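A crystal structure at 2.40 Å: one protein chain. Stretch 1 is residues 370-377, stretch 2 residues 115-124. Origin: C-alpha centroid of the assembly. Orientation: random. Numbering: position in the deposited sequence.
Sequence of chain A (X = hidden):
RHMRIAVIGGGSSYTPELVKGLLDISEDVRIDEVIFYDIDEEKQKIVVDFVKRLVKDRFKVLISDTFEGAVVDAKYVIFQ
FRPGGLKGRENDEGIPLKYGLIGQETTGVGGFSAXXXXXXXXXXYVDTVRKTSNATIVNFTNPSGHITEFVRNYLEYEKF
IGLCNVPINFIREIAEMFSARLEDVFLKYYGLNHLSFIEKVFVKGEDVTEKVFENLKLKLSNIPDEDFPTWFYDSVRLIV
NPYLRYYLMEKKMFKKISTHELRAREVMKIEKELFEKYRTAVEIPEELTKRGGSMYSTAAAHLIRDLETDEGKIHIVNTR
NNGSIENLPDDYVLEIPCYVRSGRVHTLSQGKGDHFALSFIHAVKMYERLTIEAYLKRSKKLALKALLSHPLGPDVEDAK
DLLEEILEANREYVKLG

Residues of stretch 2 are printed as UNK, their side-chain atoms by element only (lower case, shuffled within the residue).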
ATOM      1  N   LEU A 370      -4.115  12.096  16.638  1.00 18.81           N
ATOM      2  CA  LEU A 370      -5.303  12.446  17.408  1.00 18.65           C
ATOM      3  C   LEU A 370      -5.062  13.771  18.155  1.00 19.06           C
ATOM      4  O   LEU A 370      -5.972  14.607  18.273  1.00 19.18           O
ATOM      5  CB  LEU A 370      -5.663  11.346  18.418  1.00 18.67           C
ATOM      6  CG  LEU A 370      -6.367  10.093  17.858  1.00 19.04           C
ATOM      7  CD1 LEU A 370      -6.385   8.971  18.908  1.00 12.95           C
ATOM      8  CD2 LEU A 370      -7.792  10.426  17.329  1.00 12.96           C
ATOM      9  N   THR A 371      -3.847  13.957  18.669  1.00 18.38           N
ATOM     10  CA  THR A 371      -3.523  15.202  19.333  1.00 18.12           C
ATOM     11  C   THR A 371      -3.595  16.395  18.359  1.00 18.59           C
ATOM     12  O   THR A 371      -4.178  17.437  18.682  1.00 18.43           O
ATOM     13  CB  THR A 371      -2.152  15.095  20.016  1.00 17.82           C
ATOM     14  OG1 THR A 371      -2.210  14.084  21.046  1.00 17.11           O
ATOM     15  CG2 THR A 371      -1.840  16.372  20.774  1.00 14.61           C
ATOM     16  N   ILE A 372      -3.020  16.223  17.173  1.00 18.40           N
ATOM     17  CA  ILE A 372      -3.017  17.267  16.155  1.00 18.76           C
ATOM     18  C   ILE A 372      -4.457  17.590  15.735  1.00 19.51           C
ATOM     19  O   ILE A 372      -4.825  18.753  15.582  1.00 19.95           O
ATOM     20  CB  ILE A 372      -2.180  16.828  14.943  1.00 18.51           C
ATOM     21  CG1 ILE A 372      -0.669  16.932  15.274  1.00 16.68           C
ATOM     22  CG2 ILE A 372      -2.561  17.618  13.762  1.00 16.30           C
ATOM     23  CD1 ILE A 372       0.214  15.986  14.442  1.00 14.37           C
ATOM     24  N   GLU A 373      -5.276  16.556  15.602  1.00 19.95           N
ATOM     25  CA  GLU A 373      -6.667  16.731  15.203  1.00 20.80           C
ATOM     26  C   GLU A 373      -7.440  17.523  16.281  1.00 20.47           C
ATOM     27  O   GLU A 373      -8.198  18.449  15.969  1.00 20.14           O
ATOM     28  CB  GLU A 373      -7.322  15.369  14.887  1.00 21.19           C
ATOM     29  CG  GLU A 373      -7.045  14.898  13.453  1.00 24.85           C
ATOM     30  CD  GLU A 373      -7.060  13.365  13.273  1.00 31.55           C
ATOM     31  OE1 GLU A 373      -7.659  12.623  14.121  1.00 31.01           O
ATOM     32  OE2 GLU A 373      -6.448  12.899  12.256  1.00 34.94           O
ATOM     33  N   ALA A 374      -7.201  17.190  17.548  1.00 19.87           N
ATOM     34  CA  ALA A 374      -7.835  17.909  18.649  1.00 19.45           C
ATOM     35  C   ALA A 374      -7.443  19.387  18.599  1.00 19.76           C
ATOM     36  O   ALA A 374      -8.286  20.257  18.793  1.00 19.65           O
ATOM     37  CB  ALA A 374      -7.436  17.317  19.994  1.00 18.42           C
ATOM     38  N   TYR A 375      -6.170  19.656  18.318  1.00 19.71           N
ATOM     39  CA  TYR A 375      -5.703  21.019  18.304  1.00 19.44           C
ATOM     40  C   TYR A 375      -6.301  21.778  17.117  1.00 19.55           C
ATOM     41  O   TYR A 375      -6.788  22.884  17.305  1.00 19.58           O
ATOM     42  CB  TYR A 375      -4.177  21.101  18.376  1.00 18.80           C
ATOM     43  CG  TYR A 375      -3.740  22.423  17.912  1.00 17.76           C
ATOM     44  CD1 TYR A 375      -3.764  23.502  18.770  1.00 19.01           C
ATOM     45  CD2 TYR A 375      -3.373  22.630  16.584  1.00 17.42           C
ATOM     46  CE1 TYR A 375      -3.414  24.761  18.328  1.00 19.11           C
ATOM     47  CE2 TYR A 375      -3.025  23.881  16.133  1.00 16.99           C
ATOM     48  CZ  TYR A 375      -3.050  24.929  17.014  1.00 18.78           C
ATOM     49  OH  TYR A 375      -2.708  26.171  16.614  1.00 22.87           O
ATOM     50  N   LEU A 376      -6.308  21.167  15.924  1.00 19.55           N
ATOM     51  CA  LEU A 376      -6.816  21.847  14.715  1.00 19.44           C
ATOM     52  C   LEU A 376      -8.284  22.184  14.834  1.00 19.92           C
ATOM     53  O   LEU A 376      -8.752  23.197  14.324  1.00 19.92           O
ATOM     54  CB  LEU A 376      -6.566  21.033  13.436  1.00 19.12           C
ATOM     55  CG  LEU A 376      -5.081  20.974  13.020  1.00 18.98           C
ATOM     56  CD1 LEU A 376      -4.870  19.970  11.916  1.00 16.79           C
ATOM     57  CD2 LEU A 376      -4.589  22.390  12.592  1.00 17.57           C
ATOM     58  N   LYS A 377      -9.033  21.351  15.542  1.00 20.33           N
ATOM     59  CA  LYS A 377     -10.438  21.644  15.721  1.00 20.79           C
ATOM     60  C   LYS A 377     -10.687  22.404  17.028  1.00 20.79           C
ATOM     61  O   LYS A 377     -11.842  22.685  17.348  1.00 20.42           O
ATOM     62  CB  LYS A 377     -11.254  20.358  15.670  1.00 21.36           C
ATOM     63  CG  LYS A 377     -11.845  20.086  14.319  1.00 25.05           C
ATOM     64  CD  LYS A 377     -11.257  18.814  13.743  1.00 31.24           C
ATOM     65  CE  LYS A 377     -12.355  17.787  13.466  1.00 33.74           C
ATOM     66  NZ  LYS A 377     -12.976  18.066  12.150  1.00 34.71           N
ATOM     67  N   UNK A 115       3.105  19.659  23.378  1.00 17.91           N
ATOM     68  CA  UNK A 115       2.765  19.772  21.957  1.00 18.66           C
ATOM     69  C   UNK A 115       1.692  20.848  21.765  1.00 19.10           C
ATOM     70  O   UNK A 115       1.747  21.668  20.812  1.00 19.52           O
ATOM     71  c   UNK A 115       2.284  18.413  21.363  1.00 17.70           C
ATOM     72  N   UNK A 116       0.694  20.831  22.638  1.00 19.06           N
ATOM     73  CA  UNK A 116      -0.394  21.812  22.536  1.00 19.37           C
ATOM     74  C   UNK A 116       0.107  23.238  22.667  1.00 19.59           C
ATOM     75  O   UNK A 116      -0.455  24.133  22.045  1.00 20.13           O
ATOM     76  c   UNK A 116      -3.350  20.307  24.615  1.00 18.42           C
ATOM     77  c   UNK A 116      -1.485  21.591  23.597  1.00 18.20           C
ATOM     78  c   UNK A 116      -3.109  20.317  22.070  1.00 16.82           C
ATOM     79  c   UNK A 116      -2.380  20.363  23.440  1.00 18.55           C
ATOM     80  N   UNK A 117       1.121  23.464  23.508  1.00 19.47           N
ATOM     81  CA  UNK A 117       1.732  24.788  23.617  1.00 19.08           C
ATOM     82  C   UNK A 117       2.533  25.114  22.364  1.00 19.65           C
ATOM     83  O   UNK A 117       2.591  26.280  21.958  1.00 20.14           O
ATOM     84  c   UNK A 117       2.659  24.887  24.828  1.00 18.83           C
ATOM     85  n   UNK A 117       5.405  23.231  27.904  1.00 15.97           N
ATOM     86  c   UNK A 117       2.009  25.297  26.141  1.00 18.15           C
ATOM     87  c   UNK A 117       4.249  23.907  27.901  1.00 18.21           C
ATOM     88  n   UNK A 117       4.181  25.096  27.309  1.00 18.06           N
ATOM     89  c   UNK A 117       2.962  25.880  27.224  1.00 16.89           C
ATOM     90  n   UNK A 117       3.162  23.414  28.505  1.00 14.44           N
ATOM     91  N   UNK A 118       3.166  24.106  21.760  1.00 18.95           N
ATOM     92  CA  UNK A 118       4.029  24.340  20.616  1.00 18.68           C
ATOM     93  C   UNK A 118       3.247  24.667  19.342  1.00 18.44           C
ATOM     94  O   UNK A 118       3.628  25.556  18.624  1.00 18.30           O
ATOM     95  c   UNK A 118       4.962  23.139  20.385  1.00 18.68           C
ATOM     96  N   UNK A 119       2.165  23.937  19.078  1.00 17.94           N
ATOM     97  CA  UNK A 119       1.476  23.996  17.787  1.00 18.14           C
ATOM     98  C   UNK A 119       1.116  25.422  17.304  1.00 18.09           C
ATOM     99  O   UNK A 119       1.412  25.768  16.158  1.00 18.40           O
ATOM    100  c   UNK A 119       2.118  19.694  17.516  1.00 17.79           C
ATOM    101  c   UNK A 119       0.221  23.050  17.748  1.00 18.26           C
ATOM    102  c   UNK A 119      -0.436  20.637  18.198  1.00 16.69           C
ATOM    103  c   UNK A 119      -0.161  19.256  18.247  1.00 17.46           C
ATOM    104  c   UNK A 119       1.821  21.070  17.469  1.00 16.06           C
ATOM    105  c   UNK A 119       0.547  21.554  17.815  1.00 18.36           C
ATOM    106  c   UNK A 119       1.121  18.784  17.918  1.00 19.40           C
ATOM    107  N   UNK A 120       0.481  26.256  18.143  1.00 18.18           N
ATOM    108  CA  UNK A 120       0.138  27.633  17.705  1.00 18.07           C
ATOM    109  C   UNK A 120       1.368  28.487  17.345  1.00 18.26           C
ATOM    110  O   UNK A 120       1.329  29.250  16.377  1.00 18.17           O
ATOM    111  c   UNK A 120       0.028  25.989  19.530  1.00 16.81           C
ATOM    112  c   UNK A 120      -0.984  27.055  19.781  1.00 17.36           C
ATOM    113  c   UNK A 120      -0.594  28.239  18.915  1.00 17.53           C
ATOM    114  N   UNK A 121       2.438  28.347  18.110  1.00 18.09           N
ATOM    115  CA  UNK A 121       3.660  29.081  17.840  1.00 17.85           C
ATOM    116  C   UNK A 121       4.317  28.581  16.561  1.00 18.01           C
ATOM    117  O   UNK A 121       4.693  29.419  15.726  1.00 17.68           O
ATOM    118  c   UNK A 121       4.601  29.053  19.075  1.00 18.05           C
ATOM    119  c   UNK A 121       4.518  29.387  21.671  1.00 16.35           C
ATOM    120  c   UNK A 121       5.942  29.684  18.764  1.00 18.50           C
ATOM    121  c   UNK A 121       3.978  29.832  20.244  1.00 17.83           C
ATOM    122  N   UNK A 122       4.408  27.253  16.358  1.00 18.04           N
ATOM    123  CA  UNK A 122       5.002  26.776  15.116  1.00 18.82           C
ATOM    124  C   UNK A 122       4.131  27.102  13.886  1.00 19.56           C
ATOM    125  O   UNK A 122       4.672  27.401  12.812  1.00 19.76           O
ATOM    126  c   UNK A 122       5.996  24.848  16.527  1.00 17.39           C
ATOM    127  c   UNK A 122       4.585  24.361  14.529  1.00 19.79           C
ATOM    128  c   UNK A 122       5.535  25.293  15.136  1.00 19.45           C
ATOM    129  N   UNK A 123       2.803  27.112  14.064  1.00 19.58           N
ATOM    130  CA  UNK A 123       1.889  27.444  12.991  1.00 20.49           C
ATOM    131  C   UNK A 123       2.183  28.839  12.472  1.00 20.18           C
ATOM    132  O   UNK A 123       2.326  29.054  11.261  1.00 20.14           O
ATOM    133  o   UNK A 123      -2.086  26.359  14.292  1.00 28.39           O
ATOM    134  c   UNK A 123      -0.369  26.384  12.646  1.00 24.86           C
ATOM    135  o   UNK A 123      -2.648  26.006  12.160  1.00 32.91           O
ATOM    136  c   UNK A 123       0.426  27.368  13.463  1.00 21.22           C
ATOM    137  c   UNK A 123      -1.804  26.240  13.076  1.00 29.52           C
ATOM    138  N   UNK A 124       2.306  29.778  13.402  1.00 19.68           N
ATOM    139  CA  UNK A 124       2.578  31.174  13.075  1.00 19.58           C
ATOM    140  C   UNK A 124       3.958  31.321  12.430  1.00 18.74           C
ATOM    141  O   UNK A 124       4.101  31.972  11.378  1.00 18.55           O
ATOM    142  c   UNK A 124       2.456  32.034  14.352  1.00 19.88           C
ATOM    143  o   UNK A 124       3.891  34.858  15.147  1.00 34.63           O
ATOM    144  c   UNK A 124       2.710  34.417  15.243  1.00 33.30           C
ATOM    145  o   UNK A 124       1.952  34.681  16.246  1.00 35.19           O
ATOM    146  c   UNK A 124       2.185  33.521  14.100  1.00 26.39           C
TER

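Position 115 has a single side-chain carbon, CB. CA-to-CB points toward stretch 1, but CB stops 4.6 Å from CG2 of T371, so it makes no close contact. One carbon and nothing more is alanine, A115.

Position 116 has four carbons, forked at the second. CA-to-CB points sideways, but the end of the side chain comes nearer to stretch 1. One carbon of the fork lies 3.9 Å from CB of Y375, and the same carbon is 4.3 Å from CG2 of T371. A fork at the second carbon means leucine, L116; the touching atom is CD2.

Position 117 has three carbons, a nitrogen, and then a carbon carrying two more nitrogens. It points away from stretch 1. The guanidinium group identifies arginine, R117. Its three nitrogens are hydrogen-bonded elsewhere in the structure.

Position 118 again has one carbon, out of reach of stretch 1. It is alanine, A118.

Position 119 has one carbon followed by a ring of six carbons, with no oxygen attached. It points toward stretch 1. Its CB is 3.7 Å from CE2 of Y375, and the far tip of its ring is 3.7 Å from CG1 of I372. Another ring carbon is 4.2 Å from CG2 of T371. The plain six-membered ring is phenylalanine, F119. The atom nearest I372 is CZ and the one nearest T371 is CE2.

Position 120 has three carbons that close a ring onto the backbone N. The middle one lies 3.6 Å from CE1 of Y375, and CA is 3.4 Å from OH of Y375. This is proline, P120, and the touching ring carbon is CG. Its N carries no hydrogen and has no bond to the turn before, and the helix is kinked here.

Position 121 has four carbons, forked at the first, with one arm two carbons long. It points away from stretch 1. This is isoleucine, I121.

Position 122 has three carbons: one carrying two others. It is out of reach. This is valine, V122.

Position 123 has three carbons, the third carrying two oxygens. It points toward stretch 1, and one oxygen is 2.4 Å from OH of Y375. The three-carbon carboxylate is glutamate, E123. The oxygen near Y375 is OE1; the other, OE2, is 4.1 Å from CD2 of L376.

Position 124 has the same make-up but is out of reach and exposed. It is glutamate, E124.

The two helices cross at -58°, with axes 10.5 Å apart at their closest. Y375 is the centre of the contact, its side chain a knob among L116, F119, P120 and E123. CB of F119 sits over one face of the tyrosine ring, 3.7 Å from its centroid, as a CH-pi contact. The F119 ring also turns its edge toward the Y375 face, and its tip packs on I372. At the far end of the tyrosine, OH donates a very short hydrogen bond to OE1 of E123. The apolar packing thus ends in one polar link.

Stretch 2 115-124: ALRAFPIVEE
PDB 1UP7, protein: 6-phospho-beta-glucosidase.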